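PDB 4R1D: Alpha/beta hydrolase from Pseudomonas aeruginosa PAO1, which binds calcium and probably acts as a lipase effector (Tle4) of the H2 type VI secretion system, restrained by its partner protein Tli4. Local coordinates for residues D434-S439 with T529-E534; H279-A284 with G495-V500; Y428-A433 with F517-K522; R141-P146 with H535-N540; G177-E182 with G525-K530. One frame throughout, in Å; residues are numbered along the deposited sequence.

Interaction 1: D434-S439 with T529-E534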
# COMPACT_ATOMS: atom_id res chain seq x y z
N ASP A 434 -0.64 -25.93 3.63
CA ASP A 434 -1.17 -26.66 4.77
C ASP A 434 -2.68 -26.70 4.72
O ASP A 434 -3.33 -25.66 4.58
CB ASP A 434 -0.71 -26.01 6.08
CG ASP A 434 -0.84 -26.95 7.26
OD1 ASP A 434 -1.98 -27.18 7.71
OD2 ASP A 434 0.19 -27.45 7.75
N ASP A 435 -3.23 -27.90 4.82
CA ASP A 435 -4.67 -28.06 4.72
C ASP A 435 -5.43 -27.62 5.98
O ASP A 435 -6.66 -27.61 5.97
CB ASP A 435 -5.02 -29.49 4.32
CG ASP A 435 -4.89 -29.72 2.83
OD1 ASP A 435 -5.39 -28.88 2.05
OD2 ASP A 435 -4.27 -30.73 2.43
N SER A 436 -4.71 -27.24 7.03
CA SER A 436 -5.37 -26.67 8.21
C SER A 436 -5.54 -25.15 8.10
O SER A 436 -5.98 -24.49 9.04
CB SER A 436 -4.65 -27.04 9.51
OG SER A 436 -3.46 -26.27 9.67
N ARG A 437 -5.20 -24.59 6.94
CA ARG A 437 -5.40 -23.17 6.71
C ARG A 437 -6.16 -23.02 5.40
O ARG A 437 -5.55 -23.04 4.34
CB ARG A 437 -4.06 -22.45 6.63
CG ARG A 437 -3.20 -22.68 7.86
CD ARG A 437 -2.02 -21.74 7.90
NE ARG A 437 -1.14 -21.96 9.04
CZ ARG A 437 -1.25 -21.35 10.21
NH1 ARG A 437 -2.23 -20.48 10.43
NH2 ARG A 437 -0.38 -21.61 11.18
N HIS A 438 -7.48 -22.90 5.49
CA HIS A 438 -8.34 -23.00 4.31
C HIS A 438 -8.03 -21.94 3.25
O HIS A 438 -8.17 -22.19 2.05
CB HIS A 438 -9.83 -23.00 4.68
CG HIS A 438 -10.41 -21.64 4.95
ND1 HIS A 438 -10.31 -21.02 6.18
CD2 HIS A 438 -11.13 -20.81 4.16
CE1 HIS A 438 -10.92 -19.85 6.12
NE2 HIS A 438 -11.42 -19.70 4.91
N SER A 439 -7.61 -20.76 3.72
CA SER A 439 -7.08 -19.71 2.85
C SER A 439 -8.07 -19.24 1.78
O SER A 439 -7.65 -18.71 0.74
CB SER A 439 -5.80 -20.20 2.16
OG SER A 439 -4.86 -20.73 3.08
N THR A 529 7.67 -31.14 9.85
CA THR A 529 6.52 -31.78 10.49
C THR A 529 5.61 -30.84 11.26
O THR A 529 4.49 -31.22 11.61
CB THR A 529 6.94 -32.91 11.46
OG1 THR A 529 7.62 -32.34 12.59
CG2 THR A 529 7.85 -33.89 10.75
N LYS A 530 6.07 -29.62 11.54
CA LYS A 530 5.21 -28.64 12.21
C LYS A 530 4.11 -28.16 11.28
O LYS A 530 4.26 -28.19 10.06
CB LYS A 530 6.04 -27.43 12.67
CG LYS A 530 7.12 -27.76 13.68
CD LYS A 530 6.53 -28.33 14.97
CE LYS A 530 7.60 -28.46 16.05
NZ LYS A 530 8.74 -29.30 15.60
N ARG A 531 3.00 -27.71 11.85
CA ARG A 531 1.92 -27.11 11.05
C ARG A 531 2.52 -26.00 10.19
O ARG A 531 3.41 -25.27 10.65
CB ARG A 531 0.86 -26.51 11.98
CG ARG A 531 -0.34 -25.87 11.27
CD ARG A 531 -1.18 -25.05 12.26
NE ARG A 531 -2.46 -24.65 11.69
CZ ARG A 531 -3.21 -23.64 12.13
NH1 ARG A 531 -2.80 -22.92 13.17
NH2 ARG A 531 -4.36 -23.36 11.54
N GLY A 532 2.06 -25.88 8.95
CA GLY A 532 2.54 -24.83 8.05
C GLY A 532 2.32 -23.46 8.66
O GLY A 532 1.36 -23.25 9.39
N TYR A 533 3.22 -22.53 8.35
CA TYR A 533 3.17 -21.20 8.94
C TYR A 533 2.09 -20.33 8.30
O TYR A 533 1.56 -20.65 7.25
CB TYR A 533 4.55 -20.52 8.82
CG TYR A 533 5.24 -20.77 7.50
CD1 TYR A 533 4.82 -20.11 6.34
CD2 TYR A 533 6.30 -21.65 7.40
CE1 TYR A 533 5.45 -20.33 5.11
CE2 TYR A 533 6.94 -21.88 6.19
CZ TYR A 533 6.51 -21.23 5.05
OH TYR A 533 7.14 -21.46 3.85
N GLU A 534 1.78 -19.23 8.98
CA GLU A 534 0.84 -18.24 8.49
C GLU A 534 1.59 -17.22 7.64
O GLU A 534 2.76 -16.93 7.90
CB GLU A 534 0.15 -17.57 9.68
CG GLU A 534 -0.87 -16.48 9.33
CD GLU A 534 -0.23 -15.12 9.11
OE1 GLU A 534 0.75 -14.80 9.82
OE2 GLU A 534 -0.71 -14.38 8.22
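Arg437 and Arg531 lay their guanidinium groups flat on one another, centres 3.6 Å apart and planes only 19° from parallel. Stacking brings two like charges together; the repulsion is probably eased by the acceptors at their edges and by Glu498. Arg437 turns side-on to one carbonyl: NE and NH2 both donate to Gly532 O, at 2.8 and 3.0 Å, while NH1 forms a salt bridge with Glu498. Its opposite face is covered by Glu534, whose CB lies 3.8 Å from Arg437 NH1. Arg531, its chain extended, grips Ser436 twice. NE gives a straight bond to Ser436 OG (2.8 Å, 172°), and NH2 a longer one to Ser436 O, both acceptors close to the guanidinium plane.

Next to this pair, Asp434 has CG anti to the backbone N (chi1 -162°), on the Gly532 side. Gly532 N meets OD2 at 2.7 Å from above the carboxylate plane; Ser521 N is a second donor to it. OD1 takes both Ser436 OG and Ser436 N. Glycine suits position 532 because its bare CA lets the backbone approach Asp434 closely. The Asp434-Ser436 link is an Asx turn, set within the type I beta turn 434-437 after strand 427-432.

Interaction 2: H279-A284 with G495-V500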
# COMPACT_ATOMS: atom_id res chain seq x y z
N HIS A 279 12.47 -16.36 -2.89
CA HIS A 279 11.07 -15.98 -2.70
C HIS A 279 10.47 -16.74 -1.52
O HIS A 279 10.56 -17.98 -1.45
CB HIS A 279 10.21 -16.37 -3.91
CG HIS A 279 10.50 -15.61 -5.17
ND1 HIS A 279 10.60 -14.23 -5.21
CD2 HIS A 279 10.59 -16.03 -6.45
CE1 HIS A 279 10.80 -13.85 -6.46
NE2 HIS A 279 10.80 -14.92 -7.23
N GLY A 280 9.81 -16.01 -0.63
CA GLY A 280 9.01 -16.60 0.43
C GLY A 280 7.54 -16.27 0.22
O GLY A 280 7.17 -15.12 -0.05
N VAL A 281 6.69 -17.29 0.34
CA VAL A 281 5.24 -17.16 0.22
C VAL A 281 4.72 -16.24 -0.88
O VAL A 281 3.80 -15.45 -0.65
CB VAL A 281 4.55 -16.82 1.57
CG1 VAL A 281 4.89 -17.86 2.62
CG2 VAL A 281 4.91 -15.38 2.06
N GLN A 282 5.28 -16.37 -2.08
CA GLN A 282 4.84 -15.55 -3.20
C GLN A 282 3.50 -16.04 -3.71
O GLN A 282 3.33 -17.22 -3.97
CB GLN A 282 5.84 -15.61 -4.36
CG GLN A 282 5.45 -14.65 -5.48
CD GLN A 282 6.36 -14.70 -6.70
OE1 GLN A 282 7.56 -15.03 -6.61
NE2 GLN A 282 5.79 -14.38 -7.85
N PRO A 283 2.53 -15.13 -3.85
CA PRO A 283 1.30 -15.47 -4.56
C PRO A 283 1.56 -15.28 -6.06
O PRO A 283 1.13 -14.29 -6.67
CB PRO A 283 0.31 -14.43 -4.04
CG PRO A 283 1.17 -13.21 -3.78
CD PRO A 283 2.52 -13.75 -3.32
N ALA A 284 2.27 -16.25 -6.64
CA ALA A 284 2.86 -16.13 -7.96
C ALA A 284 1.80 -15.90 -9.02
O ALA A 284 2.03 -15.17 -9.99
CB ALA A 284 3.68 -17.40 -8.30
N GLY A 495 -5.73 -25.86 0.60
CA GLY A 495 -5.10 -25.19 1.73
C GLY A 495 -4.21 -24.02 1.32
O GLY A 495 -4.37 -23.45 0.24
N GLY A 496 -3.26 -23.67 2.18
CA GLY A 496 -2.32 -22.61 1.86
C GLY A 496 -1.66 -22.10 3.13
O GLY A 496 -1.32 -22.88 4.02
N ASP A 497 -1.48 -20.78 3.20
CA ASP A 497 -0.87 -20.18 4.38
C ASP A 497 -1.78 -19.11 5.00
O ASP A 497 -1.30 -18.27 5.75
CB ASP A 497 0.51 -19.60 4.04
CG ASP A 497 0.43 -18.38 3.13
OD1 ASP A 497 -0.70 -17.91 2.89
OD2 ASP A 497 1.48 -17.89 2.67
N GLU A 498 -3.07 -19.18 4.67
CA GLU A 498 -4.11 -18.25 5.14
C GLU A 498 -4.38 -17.17 4.10
O GLU A 498 -5.52 -16.76 3.91
CB GLU A 498 -3.78 -17.60 6.49
CG GLU A 498 -3.46 -18.58 7.59
CD GLU A 498 -4.48 -18.58 8.71
OE1 GLU A 498 -4.95 -17.48 9.08
OE2 GLU A 498 -4.78 -19.68 9.21
N THR A 499 -3.33 -16.73 3.42
CA THR A 499 -3.48 -15.67 2.42
C THR A 499 -3.22 -16.14 1.00
O THR A 499 -3.90 -15.70 0.07
CB THR A 499 -2.55 -14.48 2.73
OG1 THR A 499 -3.09 -13.75 3.83
CG2 THR A 499 -2.46 -13.55 1.52
N VAL A 500 -2.26 -17.05 0.83
CA VAL A 500 -1.92 -17.60 -0.49
C VAL A 500 -2.32 -19.08 -0.56
O VAL A 500 -1.74 -19.91 0.12
CB VAL A 500 -0.41 -17.46 -0.76
CG1 VAL A 500 0.00 -18.10 -2.10
CG2 VAL A 500 -0.00 -15.97 -0.73
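Pro283 and Val500 bring their CA atoms within 5.6 Å of each other where two irregular backbones pass. Residues 279-280 end a strand; Val281 then turns the chain with positive phi and psi, and Pro283 sits at the centre of an inverse gamma turn. Across from it, 495-500 folds back on itself, Asp497 N donating to Val500 O.

Val500 has the largest share of the buried surface. Both its methyls lie against Pro283: CG2 meets Pro283 CB at 3.7 Å, and CG1, anti to the backbone N (chi1 177°), meets Pro283 CA at 3.8 Å. Such branched and cyclic side chains suit a fully buried spot. Val281 in turn sets its CG1 3.4 Å from Asp497 OD2, an apolar wall beside the carboxylate.

The other oxygen, Asp497 OD1, holds the loop together by accepting from Thr499 N at 2.9 Å and Val500 N at 2.7 Å, the latter bond nearly straight (173°); these form an Asx turn and the wider Asx motif. With OD1 fixed this way, OD2 is presented to His535 ND1, and His535 NE2 bonds Ser256 OG. This relay is consistent with the Ser-His-Asp catalytic triad of an alpha/beta hydrolase, with Asp497 as the probable acid.

Interaction 3: Y428-A433 with F517-K522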
# COMPACT_ATOMS: atom_id res chain seq x y z
N TYR A 428 15.10 -19.62 -5.62
CA TYR A 428 14.86 -20.55 -4.52
C TYR A 428 13.61 -20.10 -3.80
O TYR A 428 13.60 -19.06 -3.13
CB TYR A 428 16.07 -20.56 -3.57
CG TYR A 428 17.32 -21.11 -4.23
CD1 TYR A 428 18.03 -20.36 -5.18
CD2 TYR A 428 17.79 -22.38 -3.91
CE1 TYR A 428 19.17 -20.89 -5.80
CE2 TYR A 428 18.92 -22.90 -4.52
CZ TYR A 428 19.60 -22.17 -5.45
OH TYR A 428 20.72 -22.73 -6.02
N ALA A 429 12.53 -20.86 -3.95
CA ALA A 429 11.24 -20.43 -3.43
C ALA A 429 10.80 -21.31 -2.26
O ALA A 429 11.08 -22.51 -2.25
CB ALA A 429 10.22 -20.49 -4.55
N HIS A 430 10.11 -20.73 -1.29
CA HIS A 430 9.46 -21.52 -0.25
C HIS A 430 8.04 -20.98 -0.02
O HIS A 430 7.77 -19.81 -0.27
CB HIS A 430 10.27 -21.56 1.06
CG HIS A 430 10.43 -20.22 1.71
ND1 HIS A 430 11.48 -19.37 1.43
CD2 HIS A 430 9.65 -19.57 2.61
CE1 HIS A 430 11.34 -18.26 2.13
NE2 HIS A 430 10.24 -18.35 2.85
N TYR A 431 7.14 -21.84 0.42
CA TYR A 431 5.76 -21.41 0.60
C TYR A 431 5.04 -22.33 1.59
O TYR A 431 5.51 -23.43 1.87
CB TYR A 431 5.03 -21.38 -0.75
CG TYR A 431 4.97 -22.73 -1.45
CD1 TYR A 431 6.10 -23.27 -2.05
CD2 TYR A 431 3.78 -23.45 -1.51
CE1 TYR A 431 6.06 -24.51 -2.69
CE2 TYR A 431 3.73 -24.68 -2.14
CZ TYR A 431 4.86 -25.20 -2.73
OH TYR A 431 4.80 -26.43 -3.37
N GLY A 432 3.93 -21.84 2.13
CA GLY A 432 3.13 -22.59 3.09
C GLY A 432 2.01 -23.32 2.39
O GLY A 432 1.18 -22.72 1.70
N ALA A 433 1.99 -24.64 2.55
CA ALA A 433 1.00 -25.48 1.91
C ALA A 433 0.41 -26.40 2.98
O ALA A 433 0.91 -27.50 3.20
CB ALA A 433 1.63 -26.30 0.82
N PHE A 517 10.54 -25.14 -1.79
CA PHE A 517 10.29 -25.78 -0.49
C PHE A 517 8.83 -25.68 -0.10
O PHE A 517 8.30 -24.58 0.13
CB PHE A 517 11.19 -25.17 0.59
CG PHE A 517 12.66 -25.34 0.31
CD1 PHE A 517 13.30 -24.52 -0.61
CD2 PHE A 517 13.38 -26.34 0.94
CE1 PHE A 517 14.64 -24.68 -0.88
CE2 PHE A 517 14.72 -26.51 0.67
CZ PHE A 517 15.36 -25.67 -0.24
N ARG A 518 8.19 -26.85 -0.03
CA ARG A 518 6.77 -26.93 0.23
C ARG A 518 6.57 -27.19 1.73
O ARG A 518 6.70 -28.32 2.20
CB ARG A 518 6.19 -28.05 -0.63
CG ARG A 518 4.68 -28.27 -0.59
CD ARG A 518 4.37 -29.36 -1.63
NE ARG A 518 2.96 -29.75 -1.74
CZ ARG A 518 2.08 -29.17 -2.55
NH1 ARG A 518 2.42 -28.12 -3.29
NH2 ARG A 518 0.83 -29.63 -2.59
N HIS A 519 6.27 -26.14 2.47
CA HIS A 519 6.25 -26.24 3.93
C HIS A 519 4.84 -26.50 4.46
O HIS A 519 3.87 -25.90 4.01
CB HIS A 519 6.85 -24.98 4.59
CG HIS A 519 8.32 -24.82 4.33
ND1 HIS A 519 8.91 -23.59 4.10
CD2 HIS A 519 9.32 -25.73 4.27
CE1 HIS A 519 10.20 -23.76 3.90
NE2 HIS A 519 10.48 -25.04 3.99
N GLY A 520 4.73 -27.39 5.44
CA GLY A 520 3.43 -27.67 6.01
C GLY A 520 2.91 -29.06 5.67
O GLY A 520 3.65 -29.90 5.15
N SER A 521 1.63 -29.28 5.95
CA SER A 521 1.05 -30.62 5.89
C SER A 521 1.10 -31.26 4.50
O SER A 521 1.12 -32.49 4.39
CB SER A 521 -0.39 -30.57 6.39
OG SER A 521 -1.24 -30.02 5.39
N LYS A 522 1.12 -30.45 3.45
CA LYS A 522 1.12 -30.98 2.08
C LYS A 522 2.52 -31.22 1.53
O LYS A 522 2.68 -31.66 0.39
CB LYS A 522 0.32 -30.07 1.14
CG LYS A 522 -1.09 -29.77 1.65
CD LYS A 522 -1.87 -28.86 0.72
CE LYS A 522 -2.26 -29.56 -0.60
NZ LYS A 522 -3.17 -30.72 -0.36
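Ala433, Phe517 and Tyr431 give up the most surface where strands 428-432 and 517-519 run side by side in parallel. Ala433 lies just past the end of its strand. Its N donates to His519 O at 2.7 Å in an almost straight bond (175°), and its O accepts from Lys522 N, clamping the turn after the neighbouring strand. The small CB touches Arg518 CG at 3.9 Å and lies over one face of the guanidinium, a place that suits a methyl.

Phe517 is tied in through its backbone: its N donates to Ala429 O at 2.7 Å and its O accepts from Tyr431 N at 3.0 Å. Ala429 O also lies at the edge of the phenyl ring, near its plane, and Phe517 CB touches His430 CB at 3.8 Å.

Tyr431 has CG between the backbone N and the carbonyl carbon (chi1 60°), which starts its ring toward Arg518. Arg518 CA then sits over the ring face in a CH-pi contact, 4.2 Å from the centroid. Farther out, Arg518 NH1 donates to Tyr431 OH at 2.9 Å, the oxygen lying near the guanidinium plane. Glu182 also bonds this buried hydroxyl, giving it two partners, and the partly exposed guanidinium is held by Tyr431, Gln506, Lys522 O and Ser492 O.

His430 and His519, on the same face as Phe517, lie against helix 542-556. Ala433 and Arg518 touch helix 502-505. Strand 515-519 is outermost in the six-stranded parallel sheet, and strand 274-280 flanks 427-432 on its other side.

Interaction 4: R141-P146 with H535-N540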
# COMPACT_ATOMS: atom_id res chain seq x y z
N ARG A 141 7.53 -4.06 11.68
CA ARG A 141 8.65 -4.48 12.52
C ARG A 141 8.64 -5.96 12.89
O ARG A 141 9.61 -6.67 12.63
CB ARG A 141 8.75 -3.62 13.78
CG ARG A 141 9.83 -4.15 14.70
CD ARG A 141 10.47 -3.07 15.51
NE ARG A 141 9.50 -2.22 16.17
CZ ARG A 141 8.57 -2.64 17.02
NH1 ARG A 141 8.45 -3.93 17.30
NH2 ARG A 141 7.74 -1.77 17.57
N SER A 142 7.56 -6.42 13.50
CA SER A 142 7.49 -7.81 13.96
C SER A 142 7.63 -8.81 12.80
O SER A 142 8.25 -9.86 12.95
CB SER A 142 6.17 -8.06 14.70
OG SER A 142 5.07 -7.94 13.82
N ALA A 143 7.04 -8.48 11.66
CA ALA A 143 7.04 -9.40 10.53
C ALA A 143 8.40 -9.54 9.86
O ALA A 143 8.75 -10.62 9.37
CB ALA A 143 5.99 -8.99 9.50
N TYR A 144 9.16 -8.44 9.84
CA TYR A 144 10.38 -8.38 9.02
C TYR A 144 11.70 -8.08 9.73
O TYR A 144 12.74 -8.54 9.27
CB TYR A 144 10.19 -7.36 7.92
CG TYR A 144 9.04 -7.70 7.00
CD1 TYR A 144 8.91 -8.98 6.46
CD2 TYR A 144 8.08 -6.75 6.70
CE1 TYR A 144 7.85 -9.28 5.60
CE2 TYR A 144 7.03 -7.04 5.85
CZ TYR A 144 6.92 -8.31 5.30
OH TYR A 144 5.85 -8.56 4.45
N ASN A 145 11.69 -7.30 10.80
CA ASN A 145 12.95 -6.98 11.47
C ASN A 145 13.73 -8.20 12.01
O ASN A 145 14.94 -8.28 11.85
CB ASN A 145 12.78 -5.89 12.56
CG ASN A 145 12.73 -4.46 11.99
OD1 ASN A 145 13.10 -3.51 12.67
ND2 ASN A 145 12.29 -4.32 10.74
N PRO A 146 13.02 -9.17 12.62
CA PRO A 146 13.72 -10.37 13.08
C PRO A 146 14.47 -11.11 11.97
O PRO A 146 15.63 -11.46 12.15
CB PRO A 146 12.60 -11.24 13.68
CG PRO A 146 11.54 -10.26 14.09
CD PRO A 146 11.60 -9.17 13.03
N HIS A 535 0.92 -16.68 6.64
CA HIS A 535 1.52 -15.79 5.65
C HIS A 535 2.30 -14.60 6.23
O HIS A 535 3.47 -14.39 5.92
CB HIS A 535 0.43 -15.26 4.70
CG HIS A 535 0.95 -14.47 3.55
ND1 HIS A 535 1.48 -15.06 2.42
CD2 HIS A 535 1.01 -13.13 3.33
CE1 HIS A 535 1.85 -14.13 1.56
NE2 HIS A 535 1.58 -12.94 2.09
N GLN A 536 1.63 -13.81 7.06
CA GLN A 536 2.17 -12.54 7.50
C GLN A 536 3.44 -12.75 8.29
O GLN A 536 4.38 -11.96 8.20
CB GLN A 536 1.16 -11.82 8.38
CG GLN A 536 1.70 -10.51 8.89
CD GLN A 536 1.84 -9.50 7.78
OE1 GLN A 536 2.93 -9.30 7.24
NE2 GLN A 536 0.72 -8.87 7.43
N GLU A 537 3.46 -13.83 9.07
CA GLU A 537 4.57 -14.11 9.97
C GLU A 537 5.51 -15.19 9.43
O GLU A 537 6.30 -15.73 10.19
CB GLU A 537 4.04 -14.55 11.34
CG GLU A 537 3.17 -13.53 12.04
CD GLU A 537 3.94 -12.28 12.40
OE1 GLU A 537 5.12 -12.40 12.79
OE2 GLU A 537 3.39 -11.16 12.29
N SER A 538 5.42 -15.51 8.15
CA SER A 538 6.18 -16.65 7.61
C SER A 538 7.68 -16.60 7.90
O SER A 538 8.30 -17.63 8.19
CB SER A 538 5.89 -16.86 6.10
OG SER A 538 6.37 -15.79 5.30
N TYR A 539 8.28 -15.41 7.84
CA TYR A 539 9.72 -15.31 8.01
C TYR A 539 10.14 -15.44 9.46
O TYR A 539 11.33 -15.41 9.78
CB TYR A 539 10.29 -14.03 7.39
CG TYR A 539 10.74 -14.23 5.96
CD1 TYR A 539 11.62 -15.26 5.62
CD2 TYR A 539 10.27 -13.41 4.95
CE1 TYR A 539 12.04 -15.45 4.33
CE2 TYR A 539 10.68 -13.60 3.63
CZ TYR A 539 11.56 -14.62 3.33
OH TYR A 539 11.98 -14.80 2.04
N ASN A 540 9.15 -15.56 10.35
CA ASN A 540 9.45 -15.90 11.74
C ASN A 540 9.42 -17.41 12.03
O ASN A 540 9.58 -17.84 13.17
CB ASN A 540 8.52 -15.12 12.68
CG ASN A 540 8.80 -13.63 12.65
OD1 ASN A 540 7.89 -12.81 12.51
ND2 ASN A 540 10.07 -13.28 12.77
O HOH W 1 7.18 -12.67 8.00
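The Tyr144 ring and the Gln536 amide meet at about a right angle, their planes 78° apart, with Tyr144 OH 4.1 Å from Gln536 OE1. One face of the ring carries Ala143 CB of its own helix over its centre; at the phenol end, the hydroxyl bonds Gly56 N. Gln536 starts with CG anti to the backbone N (chi1 178°) and bends at chi2, which brings its amide round toward the helix.

The backbones come nearest at Ala143 and Glu537, CA to CA 5.3 Å; Ala143 CB lies 3.6 Å from Gln536 O. One water beside Ala143 donates to Ala143 O and Gln536 O (both 2.9 Å) and accepts from Tyr539 N at 3.0 Å, satisfying three backbone groups. Pro146, having no N-H, cannot bond back to Ser142 O; that carbonyl faces the side chain of Asn540, which also packs against the proline ring. Glu537 OE2 comes within 3.9 Å of Ser142 OG but bonds to Gln303 NE2.

Residues 141-146 open helix 141-155, which farther on supplies calcium ligand Glu152, about 11 Å from Pro146 between side chains. Segment 535-540 leads into helix 542-556, and Tyr539 lies between that helix and strand 250-255, its hydroxyl bonded to Thr254 O.

Interaction 5: G177-E182 with G525-K530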
# COMPACT_ATOMS: atom_id res chain seq x y z
N GLY A 177 15.60 -32.10 0.99
CA GLY A 177 14.35 -32.85 1.06
C GLY A 177 13.75 -32.86 2.45
O GLY A 177 12.52 -32.86 2.61
N ASP A 178 14.61 -32.89 3.45
CA ASP A 178 14.18 -32.89 4.84
C ASP A 178 13.41 -31.60 5.13
O ASP A 178 12.58 -31.56 6.03
CB ASP A 178 15.40 -32.95 5.76
CG ASP A 178 16.04 -34.33 5.83
OD1 ASP A 178 15.66 -35.22 5.05
OD2 ASP A 178 16.94 -34.52 6.68
N GLN A 179 13.72 -30.56 4.36
CA GLN A 179 13.14 -29.22 4.55
C GLN A 179 11.94 -28.99 3.62
O GLN A 179 11.42 -27.87 3.52
CB GLN A 179 14.19 -28.13 4.26
CG GLN A 179 15.43 -28.18 5.13
CD GLN A 179 15.20 -27.64 6.53
OE1 GLN A 179 14.30 -26.82 6.75
NE2 GLN A 179 16.01 -28.10 7.50
N GLY A 180 11.52 -30.04 2.93
CA GLY A 180 10.36 -29.95 2.06
C GLY A 180 10.68 -29.58 0.61
O GLY A 180 9.77 -29.26 -0.15
N GLU A 181 11.95 -29.65 0.21
CA GLU A 181 12.32 -29.32 -1.17
C GLU A 181 11.73 -30.35 -2.13
O GLU A 181 11.85 -31.55 -1.90
CB GLU A 181 13.85 -29.26 -1.33
CG GLU A 181 14.33 -28.32 -2.45
CD GLU A 181 13.98 -28.82 -3.83
OE1 GLU A 181 14.32 -29.98 -4.13
OE2 GLU A 181 13.36 -28.05 -4.61
N GLU A 182 11.09 -29.87 -3.20
CA GLU A 182 10.29 -30.74 -4.07
C GLU A 182 10.79 -30.92 -5.51
O GLU A 182 10.31 -31.80 -6.21
CB GLU A 182 8.83 -30.28 -4.10
CG GLU A 182 8.61 -28.91 -4.80
CD GLU A 182 7.20 -28.38 -4.60
OE1 GLU A 182 6.26 -29.19 -4.59
OE2 GLU A 182 7.03 -27.15 -4.44
N GLY A 525 9.29 -34.35 4.53
CA GLY A 525 10.57 -34.10 5.16
C GLY A 525 10.55 -34.06 6.68
O GLY A 525 9.62 -33.54 7.29
N GLN A 526 11.59 -34.63 7.29
CA GLN A 526 11.61 -34.77 8.74
C GLN A 526 11.76 -33.45 9.49
O GLN A 526 11.46 -33.38 10.69
CB GLN A 526 12.66 -35.80 9.17
CG GLN A 526 14.10 -35.40 8.91
CD GLN A 526 15.08 -36.48 9.35
OE1 GLN A 526 14.68 -37.56 9.78
NE2 GLN A 526 16.37 -36.20 9.23
N ALA A 527 12.21 -32.41 8.80
CA ALA A 527 12.31 -31.08 9.40
C ALA A 527 11.11 -30.21 9.04
O ALA A 527 11.12 -28.99 9.25
CB ALA A 527 13.60 -30.40 8.97
N ASN A 528 10.07 -30.85 8.51
CA ASN A 528 8.90 -30.16 7.99
C ASN A 528 7.62 -30.73 8.59
O ASN A 528 6.59 -30.79 7.91
CB ASN A 528 8.90 -30.31 6.46
CG ASN A 528 7.90 -29.41 5.76
OD1 ASN A 528 7.41 -28.42 6.31
ND2 ASN A 528 7.62 -29.73 4.51
N THR A 529 7.67 -31.14 9.85
CA THR A 529 6.52 -31.78 10.49
C THR A 529 5.61 -30.84 11.26
O THR A 529 4.49 -31.22 11.61
CB THR A 529 6.94 -32.91 11.46
OG1 THR A 529 7.62 -32.34 12.59
CG2 THR A 529 7.85 -33.89 10.75
N LYS A 530 6.07 -29.62 11.54
CA LYS A 530 5.21 -28.64 12.21
C LYS A 530 4.11 -28.16 11.28
O LYS A 530 4.26 -28.19 10.06
CB LYS A 530 6.04 -27.43 12.67
CG LYS A 530 7.12 -27.76 13.68
CD LYS A 530 6.53 -28.33 14.97
CE LYS A 530 7.60 -28.46 16.05
NZ LYS A 530 8.74 -29.30 15.60
O HOH W 2 13.08 -36.56 5.54
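Asp178 O accepts the main bond of the contact from Ala527 N, 2.9 Å long and bent to 142° at the hydrogen. The side chains of Asp178 and Gln526 add a second link: they run side by side, pointing the same way, and Gln526 NE2 makes a weak bond to Asp178 OD2 at 3.1 Å. Their flat ends are turned 59° apart. The other carboxylate oxygen, OD1, is joined to Gln526 N by a water that donates to the acid and accepts from the amide.

Around these bonds the backbones are in direct contact. Gly525 CA makes CA-H...O contacts of 3.4 Å with both Gly177 O and Asp178 O, a closeness that glycine permits and that goes with its positive phi (110°). Gly180, also at positive phi, exposes its CA to Asn528 ND2 at 3.7 Å. Ala527 CB fits against Gln179 NE2 (3.6 Å), whose own bond goes to Ser174.

Asn528 works inward: its amide bonds Arg518 O and Gly520 N, fastening the type I beta turn 525-528 to the end of strand 515-519. The chemistry is thus that of two polar loops, partly buried, docked by one carbonyl, a weak amide-carboxylate bond and a water, with glycines allowing the fit and little apolar burial.

In the fold
Interactions 2 and 4 meet at the likely catalytic centre: Asp497 OD2 of interaction 2 bonds His535 ND1 of interaction 4 at 2.8 Å, and Val500 CG2 packs on the same imidazole. Interaction 3 joins interaction 2 through the sheet, the backbone of His430 bonding those of His279 and Val281, with centres about 9 Å apart. Interaction 1 touches the loop of Asp497, where Arg437 NH1 meets Glu498 OE2 at 2.9 Å, and reaches interaction 3 through Tyr533 OH and His519 ND1, 2.8 Å apart. Interaction 5 touches interaction 3, with Glu182 OE2 2.6 Å from Tyr431 OH and Asn528 ND2 2.9 Å from Arg518 O, but its nearest atoms are about 10 Å from interactions 2 and 4.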